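Local coordinates for protein aspartate aminotransferase (PDB 3K7Y) that probably catalyses the reversible transfer of an amino group between L-aspartate and 2-oxoglutarate, giving oxaloacetate and L-glutamate, with pyridoxal 5'-phosphate as cofactor, at residues 363-368 against 373-378; 327-332 against 356-361. All coordinates share one frame; numbering follows the deposited sequence.

Interaction 1: residues 363-368 against 373-378; sequences KIAEHL and IYIINN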
# COMPACT_ATOMS: atom_id res chain seq x y z
N LYS A 363 -6.89 35.08 -6.74
CA LYS A 363 -6.70 36.42 -6.17
C LYS A 363 -7.32 36.61 -4.78
O LYS A 363 -6.76 37.32 -3.95
CB LYS A 363 -7.27 37.50 -7.11
CG LYS A 363 -6.63 37.63 -8.49
CD LYS A 363 -7.02 38.96 -9.14
CE LYS A 363 -6.33 40.17 -8.46
NZ LYS A 363 -6.95 41.52 -8.75
N ILE A 364 -8.47 35.98 -4.53
CA ILE A 364 -9.29 36.25 -3.34
C ILE A 364 -9.21 35.14 -2.25
O ILE A 364 -9.86 35.21 -1.20
CB ILE A 364 -10.77 36.62 -3.78
CG1 ILE A 364 -11.15 38.00 -3.27
CG2 ILE A 364 -11.82 35.54 -3.46
CD1 ILE A 364 -10.51 39.11 -4.05
N ALA A 365 -8.35 34.15 -2.50
CA ALA A 365 -8.29 32.94 -1.69
C ALA A 365 -7.96 33.17 -0.21
O ALA A 365 -8.55 32.52 0.66
CB ALA A 365 -7.32 31.94 -2.30
N GLU A 366 -7.03 34.08 0.07
CA GLU A 366 -6.57 34.29 1.43
C GLU A 366 -7.43 35.34 2.14
O GLU A 366 -7.32 35.52 3.35
CB GLU A 366 -5.08 34.66 1.46
CG GLU A 366 -4.26 34.00 2.60
CD GLU A 366 -4.39 32.47 2.63
OE1 GLU A 366 -4.49 31.91 3.74
OE2 GLU A 366 -4.39 31.81 1.55
N HIS A 367 -8.28 36.02 1.38
CA HIS A 367 -9.23 36.94 1.97
C HIS A 367 -10.54 36.23 2.27
O HIS A 367 -11.32 36.68 3.10
CB HIS A 367 -9.50 38.16 1.07
CG HIS A 367 -9.85 39.39 1.85
ND1 HIS A 367 -10.83 39.40 2.82
CD2 HIS A 367 -9.32 40.63 1.84
CE1 HIS A 367 -10.90 40.60 3.36
NE2 HIS A 367 -9.99 41.37 2.78
N LEU A 368 -10.77 35.12 1.59
CA LEU A 368 -11.97 34.34 1.79
C LEU A 368 -11.87 33.54 3.07
O LEU A 368 -12.79 32.80 3.42
CB LEU A 368 -12.18 33.38 0.62
CG LEU A 368 -13.10 33.75 -0.56
CD1 LEU A 368 -13.17 32.59 -1.54
CD2 LEU A 368 -14.50 34.12 -0.10
N ILE A 373 -14.54 30.45 5.11
CA ILE A 373 -14.64 29.59 3.93
C ILE A 373 -13.28 29.26 3.28
O ILE A 373 -12.51 30.16 2.95
CB ILE A 373 -15.60 30.19 2.86
CG1 ILE A 373 -15.37 29.47 1.53
CG2 ILE A 373 -15.45 31.71 2.76
CD1 ILE A 373 -15.55 30.31 0.29
N TYR A 374 -13.02 27.96 3.09
CA TYR A 374 -11.72 27.50 2.58
C TYR A 374 -11.77 26.86 1.18
O TYR A 374 -12.67 26.08 0.86
CB TYR A 374 -10.99 26.60 3.60
CG TYR A 374 -11.01 27.18 4.99
CD1 TYR A 374 -11.98 26.79 5.91
CD2 TYR A 374 -10.09 28.15 5.38
CE1 TYR A 374 -12.03 27.35 7.19
CE2 TYR A 374 -10.12 28.72 6.67
CZ TYR A 374 -11.09 28.31 7.57
OH TYR A 374 -11.15 28.84 8.84
N ILE A 375 -10.76 27.20 0.38
CA ILE A 375 -10.75 27.05 -1.07
C ILE A 375 -9.28 26.88 -1.48
O ILE A 375 -8.41 27.43 -0.81
CB ILE A 375 -11.34 28.34 -1.69
CG1 ILE A 375 -10.90 28.55 -3.14
CG2 ILE A 375 -10.88 29.55 -0.88
CD1 ILE A 375 -10.73 30.02 -3.52
N ILE A 376 -8.99 26.13 -2.53
CA ILE A 376 -7.59 25.94 -2.94
C ILE A 376 -6.97 27.23 -3.54
O ILE A 376 -7.65 28.04 -4.17
CB ILE A 376 -7.38 24.70 -3.87
CG1 ILE A 376 -8.01 23.44 -3.25
CG2 ILE A 376 -5.90 24.45 -4.17
CD1 ILE A 376 -9.38 23.03 -3.91
N ASN A 377 -5.66 27.39 -3.33
CA ASN A 377 -4.86 28.53 -3.80
C ASN A 377 -5.04 28.92 -5.26
O ASN A 377 -4.76 30.07 -5.63
CB ASN A 377 -3.37 28.26 -3.56
CG ASN A 377 -3.07 27.91 -2.12
OD1 ASN A 377 -2.82 26.74 -1.78
ND2 ASN A 377 -3.14 28.92 -1.24
N ASN A 378 -5.46 27.98 -6.10
CA ASN A 378 -5.51 28.20 -7.56
C ASN A 378 -6.88 28.53 -8.17
O ASN A 378 -6.98 28.83 -9.36
CB ASN A 378 -4.82 27.04 -8.32
CG ASN A 378 -5.53 25.68 -8.15
OD1 ASN A 378 -4.99 24.65 -8.54
ND2 ASN A 378 -6.73 25.68 -7.57

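Interaction 2: residues 327-332 against 356-361; sequences LFFNKL and SFVPLL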
# COMPACT_ATOMS: atom_id res chain seq x y z
N LEU A 327 -26.86 25.97 -9.95
CA LEU A 327 -27.42 26.81 -8.89
C LEU A 327 -26.39 27.82 -8.41
O LEU A 327 -26.68 29.02 -8.33
CB LEU A 327 -27.85 25.96 -7.69
CG LEU A 327 -28.68 26.57 -6.55
CD1 LEU A 327 -28.57 25.71 -5.32
CD2 LEU A 327 -28.28 27.97 -6.18
N PHE A 328 -25.20 27.33 -8.10
CA PHE A 328 -24.16 28.12 -7.49
C PHE A 328 -23.84 29.43 -8.24
O PHE A 328 -23.90 30.51 -7.65
CB PHE A 328 -22.91 27.26 -7.25
CG PHE A 328 -21.75 28.02 -6.68
CD1 PHE A 328 -21.83 28.61 -5.43
CD2 PHE A 328 -20.58 28.17 -7.41
CE1 PHE A 328 -20.75 29.33 -4.90
CE2 PHE A 328 -19.49 28.88 -6.89
CZ PHE A 328 -19.59 29.47 -5.63
N PHE A 329 -23.51 29.34 -9.53
CA PHE A 329 -23.15 30.53 -10.31
C PHE A 329 -24.34 31.43 -10.51
O PHE A 329 -24.19 32.62 -10.77
CB PHE A 329 -22.51 30.15 -11.65
CG PHE A 329 -21.23 29.39 -11.50
CD1 PHE A 329 -20.05 30.05 -11.15
CD2 PHE A 329 -21.20 28.03 -11.68
CE1 PHE A 329 -18.88 29.37 -10.98
CE2 PHE A 329 -20.02 27.32 -11.52
CZ PHE A 329 -18.86 28.00 -11.16
N ASN A 330 -25.54 30.86 -10.39
CA ASN A 330 -26.74 31.66 -10.47
C ASN A 330 -26.94 32.56 -9.24
O ASN A 330 -27.53 33.65 -9.34
CB ASN A 330 -27.96 30.78 -10.74
CG ASN A 330 -28.06 30.34 -12.19
OD1 ASN A 330 -28.65 29.31 -12.48
ND2 ASN A 330 -27.49 31.13 -13.10
N LYS A 331 -26.45 32.12 -8.09
CA LYS A 331 -26.49 32.95 -6.90
C LYS A 331 -25.42 34.04 -6.98
O LYS A 331 -25.57 35.11 -6.37
CB LYS A 331 -26.35 32.11 -5.63
CG LYS A 331 -27.59 31.27 -5.32
CD LYS A 331 -28.63 32.01 -4.47
CE LYS A 331 -29.87 31.16 -4.26
NZ LYS A 331 -30.91 31.86 -3.47
N LEU A 332 -24.37 33.77 -7.74
CA LEU A 332 -23.27 34.72 -7.94
C LEU A 332 -23.62 35.74 -9.00
O LEU A 332 -23.14 36.87 -8.96
CB LEU A 332 -21.98 34.01 -8.33
CG LEU A 332 -21.15 33.23 -7.30
CD1 LEU A 332 -19.96 32.60 -7.98
CD2 LEU A 332 -20.68 34.14 -6.20
N SER A 356 -15.46 22.89 -9.42
CA SER A 356 -15.41 23.92 -10.44
C SER A 356 -14.05 24.60 -10.33
O SER A 356 -13.41 24.52 -9.28
CB SER A 356 -16.56 24.92 -10.29
OG SER A 356 -17.71 24.47 -10.98
N PHE A 357 -13.61 25.24 -11.41
CA PHE A 357 -12.30 25.87 -11.46
C PHE A 357 -12.47 27.32 -11.90
O PHE A 357 -12.83 27.59 -13.06
CB PHE A 357 -11.41 25.10 -12.44
CG PHE A 357 -9.97 25.56 -12.47
CD1 PHE A 357 -9.24 25.75 -11.30
CD2 PHE A 357 -9.32 25.73 -13.69
CE1 PHE A 357 -7.91 26.16 -11.35
CE2 PHE A 357 -7.99 26.14 -13.75
CZ PHE A 357 -7.28 26.35 -12.58
N VAL A 358 -12.23 28.25 -10.98
CA VAL A 358 -12.42 29.67 -11.24
C VAL A 358 -11.10 30.42 -11.00
O VAL A 358 -10.87 30.94 -9.90
CB VAL A 358 -13.55 30.26 -10.32
CG1 VAL A 358 -13.85 31.74 -10.64
CG2 VAL A 358 -14.81 29.43 -10.44
N PRO A 359 -10.21 30.48 -12.02
CA PRO A 359 -8.91 31.10 -11.77
C PRO A 359 -9.01 32.45 -11.07
O PRO A 359 -8.24 32.74 -10.14
CB PRO A 359 -8.31 31.23 -13.18
CG PRO A 359 -8.85 30.02 -13.90
CD PRO A 359 -10.26 29.82 -13.34
N LEU A 360 -9.99 33.25 -11.48
CA LEU A 360 -10.26 34.54 -10.85
C LEU A 360 -10.17 34.55 -9.31
O LEU A 360 -9.76 35.55 -8.71
CB LEU A 360 -11.64 35.03 -11.29
CG LEU A 360 -11.85 36.46 -10.82
CD1 LEU A 360 -10.96 37.41 -11.62
CD2 LEU A 360 -13.32 36.85 -10.90
N LEU A 361 -10.55 33.44 -8.69
CA LEU A 361 -10.61 33.34 -7.23
C LEU A 361 -9.24 33.16 -6.57
O LEU A 361 -9.08 33.43 -5.38
CB LEU A 361 -11.59 32.23 -6.81
CG LEU A 361 -13.08 32.57 -6.63
CD1 LEU A 361 -13.54 33.75 -7.45
CD2 LEU A 361 -13.98 31.39 -6.93

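Interaction 1: residues 363-368 against 373-378
In a short loop that folds back on the strand it leads into, Leu368 packs on Ile373 and Ile375, with Ala365 at the side of the apolar patch. Leu368 does most of the bridging, because its two methyl branches divide the work. CD1 meets CD1 of Ile373 at 3.8 Å and CG2 of Ile375 at 3.9 Å, while CD2 settles against CG2 of Ile373, also at 3.9 Å. The Leu368 side chain runs nearly at right angles to that of Ile375 but meets that of Ile373 on a slant.

The contact lies in the small domain of this fold type I aminotransferase. Strand 373-374 pairs in parallel with strand 32-33 through backbone bonds between Tyr374 and Ile32, so the C-terminal part of the chain is joined to its N-terminal part. Along this segment, Ile373 and Ile375 meet the loop, whereas Tyr374 between them turns away to helix 15-23.

With its CG1 swung opposite the backbone N (chi1 158°), Ile375 carries CD1 on to CB of Ala365 at 4.1 Å. The loop is itself held in a turn by Leu368 N bonding to Ile364 O. Between the two backbones there is at most a weak hydrogen bond, from Ile373 N to Leu368 O at 3.4 Å. At the solvent margin, the carboxylate of Glu366 approaches the amide of Asn377 but forms its salt bridge with Lys369.

Interaction 2: residues 327-332 against 356-361
The ring of Phe329 presents its edge to Ser356 and Val358, a compact example of a long helix packed against the end of a strand in the small domain of an aspartate aminotransferase. Phe329 lies on helix 304-335. Ser356 belongs to strand 355-357, which pairs antiparallel with strand 380-382, and Val358 follows directly after it, where the chain leaves the strand for a turn. The interface is small, 118 Å² with both sides summed, and one aromatic side chain supplies most of the helix's share.

The apolar part consists of ring edge against aliphatic carbon. CE1 of Phe329 touches CG2 of Val358 at 4.1 Å, the two side chains lying alongside each other and pointing opposite ways, and CZ meets CB of Ser356 at 3.9 Å. One face of the ring is covered by CD2 of neighbouring Phe328, 4.0 Å above its centre; the ring of Tyr348 also meets it, the planes about 15° apart. Phe328 itself reaches helix 390-403.

The polar part is the Ser356 hydroxyl. OG lies in the plane of the Phe329 ring, 3.7 Å from CE2, so it meets ring C-H groups at the rim rather than the pi cloud. This buried oxygen also has weak hydrogen bonds with Arg325 NE and Gln351 OE1, which give it polar partners beside the aromatic edge.

Bonds to backbone carbonyls hold the strand side: the side-chain NE2 of Gln351 bonds to Phe357 O, and the next carbonyl, Val358 O, accepts Leu361 N at 2.8 Å, closing the turn. Val358 has CG1 opposite its backbone N (chi1 -176°), which leaves CG2 as the methyl that touches Phe329 CE1.

Overall arrangement
Both segments of interaction 2 come before those of interaction 1 in the chain, and the centres of the two contacts are 13 Å apart, on the same side of the chain's centre. Strands 355-357 and 373-374 are consecutive but belong to different small sheets, the first pairing with 380-382 and the second with 32-33. Ile375 CD1 packs on Leu361 CB at 4.0 Å, and Asn378 O lies 3.5 Å from Phe357 CE1, so the two contacts pack into one another within the small domain. The Ile376 side chain is about 11 Å from the bound pyridoxal-5'-phosphate and about 7 Å from that of Asn185, which binds it, so both contacts lie outside the cofactor site.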